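Local coordinates for mandelate racemase/muconate lactonizing enzyme, C-terminal domain protein (Paracoccus denitrificans, PDB 4DWD) that binds magnesium and may act as a hydro-lyase, as a member of the enolase superfamily related to mandelate racemase and muconate lactonizing enzyme, at residues 113-116 with 120-123. Numbering follows the deposited sequence.
Sequences PIYK and GAWR
Y115 sets the CD1 side of its ring against the methyl group of A121, CD1 to CB 3.6 Å, where the short helix 114-117 hands over to the loop leading into strand 125-132. In this enolase-superfamily fold, that is the passage from the N-terminal capping domain to the first strand of the barrel. The ring gets there because CG lies between the backbone N and the carbonyl carbon, chi1 68°; A121 CB meets it obliquely, while P113 CG lies over one face, 3.8 Å above the ring plane and displaced toward the rim. S314 of helix 304-314 touches both Y115 and A121. Were Y115 replaced by alanine, the A121 methyl and P113 CG would probably lose their shared packing partner, and a gap would be likely beside helix 304-314. The backbone is tied as well: G120 N, five residues on, donates to Y115 O at 2.9 Å, with an N-H...O angle of 150°. At G120, with phi 111°, a CB would be jammed against the carbonyl oxygen of the residue before. K116 NZ is salt-bridged to E67 and D70 of a second subunit. A water lying in the plane of the Y115 ring, at its edge, accepts from A121 N at 2.9 Å and, weakly, from K116 NZ at 3.4 Å.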
loop_
_atom_site.group_PDB
_atom_site.type_symbol
_atom_site.label_atom_id
_atom_site.label_comp_id
_atom_site.label_asym_id
_atom_site.label_seq_id
_atom_site.Cartn_x
_atom_site.Cartn_y
_atom_site.Cartn_z
ATOM N N PRO B 113 -38.783 21.784 17.655
ATOM C CA PRO B 113 -38.049 20.591 18.072
ATOM C C PRO B 113 -36.688 20.546 17.375
ATOM O O PRO B 113 -36.546 21.030 16.252
ATOM C CB PRO B 113 -38.922 19.440 17.568
ATOM C CG PRO B 113 -39.747 20.014 16.471
ATOM C CD PRO B 113 -39.954 21.464 16.819
ATOM N N ILE B 114 -35.704 19.950 18.033
ATOM C CA ILE B 114 -34.357 19.905 17.480
ATOM C C ILE B 114 -34.318 19.298 16.069
ATOM O O ILE B 114 -33.645 19.840 15.203
ATOM C CB ILE B 114 -33.384 19.230 18.466
ATOM C CG1 ILE B 114 -33.127 20.203 19.624
ATOM C CG2 ILE B 114 -32.071 18.846 17.792
ATOM C CD1 ILE B 114 -32.559 19.537 20.863
ATOM N N TYR B 115 -35.073 18.226 15.801
ATOM C CA TYR B 115 -35.008 17.618 14.465
ATOM C C TYR B 115 -35.459 18.561 13.343
ATOM O O TYR B 115 -34.980 18.445 12.215
ATOM C CB TYR B 115 -35.776 16.294 14.396
ATOM C CG TYR B 115 -37.288 16.393 14.521
ATOM C CD1 TYR B 115 -38.088 16.677 13.403
ATOM C CD2 TYR B 115 -37.920 16.161 15.739
ATOM C CE1 TYR B 115 -39.473 16.750 13.510
ATOM C CE2 TYR B 115 -39.304 16.223 15.857
ATOM C CZ TYR B 115 -40.070 16.522 14.746
ATOM O OH TYR B 115 -41.438 16.587 14.883
ATOM N N LYS B 116 -36.370 19.479 13.656
ATOM C CA LYS B 116 -36.791 20.476 12.672
ATOM C C LYS B 116 -35.627 21.404 12.377
ATOM O O LYS B 116 -35.324 21.671 11.212
ATOM C CB LYS B 116 -38.026 21.248 13.152
ATOM C CG LYS B 116 -39.318 20.458 12.999
ATOM C CD LYS B 116 -39.793 20.502 11.558
ATOM C CE LYS B 116 -41.019 19.634 11.342
ATOM N NZ LYS B 116 -41.479 19.706 9.928
ATOM N N GLY B 120 -35.094 18.456 9.294
ATOM C CA GLY B 120 -36.236 17.564 9.104
ATOM C C GLY B 120 -35.969 16.122 9.504
ATOM O O GLY B 120 -34.822 15.659 9.526
ATOM N N ALA B 121 -37.053 15.413 9.803
ATOM C CA ALA B 121 -37.001 14.000 10.143
ATOM C C ALA B 121 -37.471 13.137 8.981
ATOM O O ALA B 121 -38.482 13.441 8.340
ATOM C CB ALA B 121 -37.861 13.734 11.364
ATOM N N TRP B 122 -36.731 12.063 8.715
ATOM C CA TRP B 122 -37.163 11.019 7.776
ATOM C C TRP B 122 -38.245 10.181 8.382
ATOM O O TRP B 122 -39.029 9.556 7.677
ATOM C CB TRP B 122 -36.009 10.095 7.430
ATOM C CG TRP B 122 -34.976 10.771 6.586
ATOM C CD1 TRP B 122 -33.831 11.434 7.021
ATOM C CD2 TRP B 122 -34.959 10.880 5.126
ATOM N NE1 TRP B 122 -33.132 11.936 5.962
ATOM C CE2 TRP B 122 -33.758 11.645 4.791
ATOM C CE3 TRP B 122 -35.788 10.431 4.097
ATOM C CZ2 TRP B 122 -33.414 11.938 3.476
ATOM C CZ3 TRP B 122 -35.435 10.742 2.771
ATOM C CH2 TRP B 122 -34.268 11.472 2.472
ATOM N N ARG B 123 -38.253 10.128 9.707
ATOM C CA ARG B 123 -39.149 9.272 10.469
ATOM C C ARG B 123 -39.297 9.868 11.857
ATOM O O ARG B 123 -38.341 10.419 12.409
ATOM C CB ARG B 123 -38.561 7.858 10.587
ATOM C CG ARG B 123 -37.270 7.825 11.409
ATOM C CD ARG B 123 -36.438 6.569 11.223
ATOM N NE ARG B 123 -35.942 6.433 9.855
ATOM C CZ ARG B 123 -34.868 7.045 9.365
ATOM N NH1 ARG B 123 -34.137 7.870 10.124
ATOM N NH2 ARG B 123 -34.523 6.824 8.098
HETATM O O HOH W 1 -39.546 16.920 9.947
#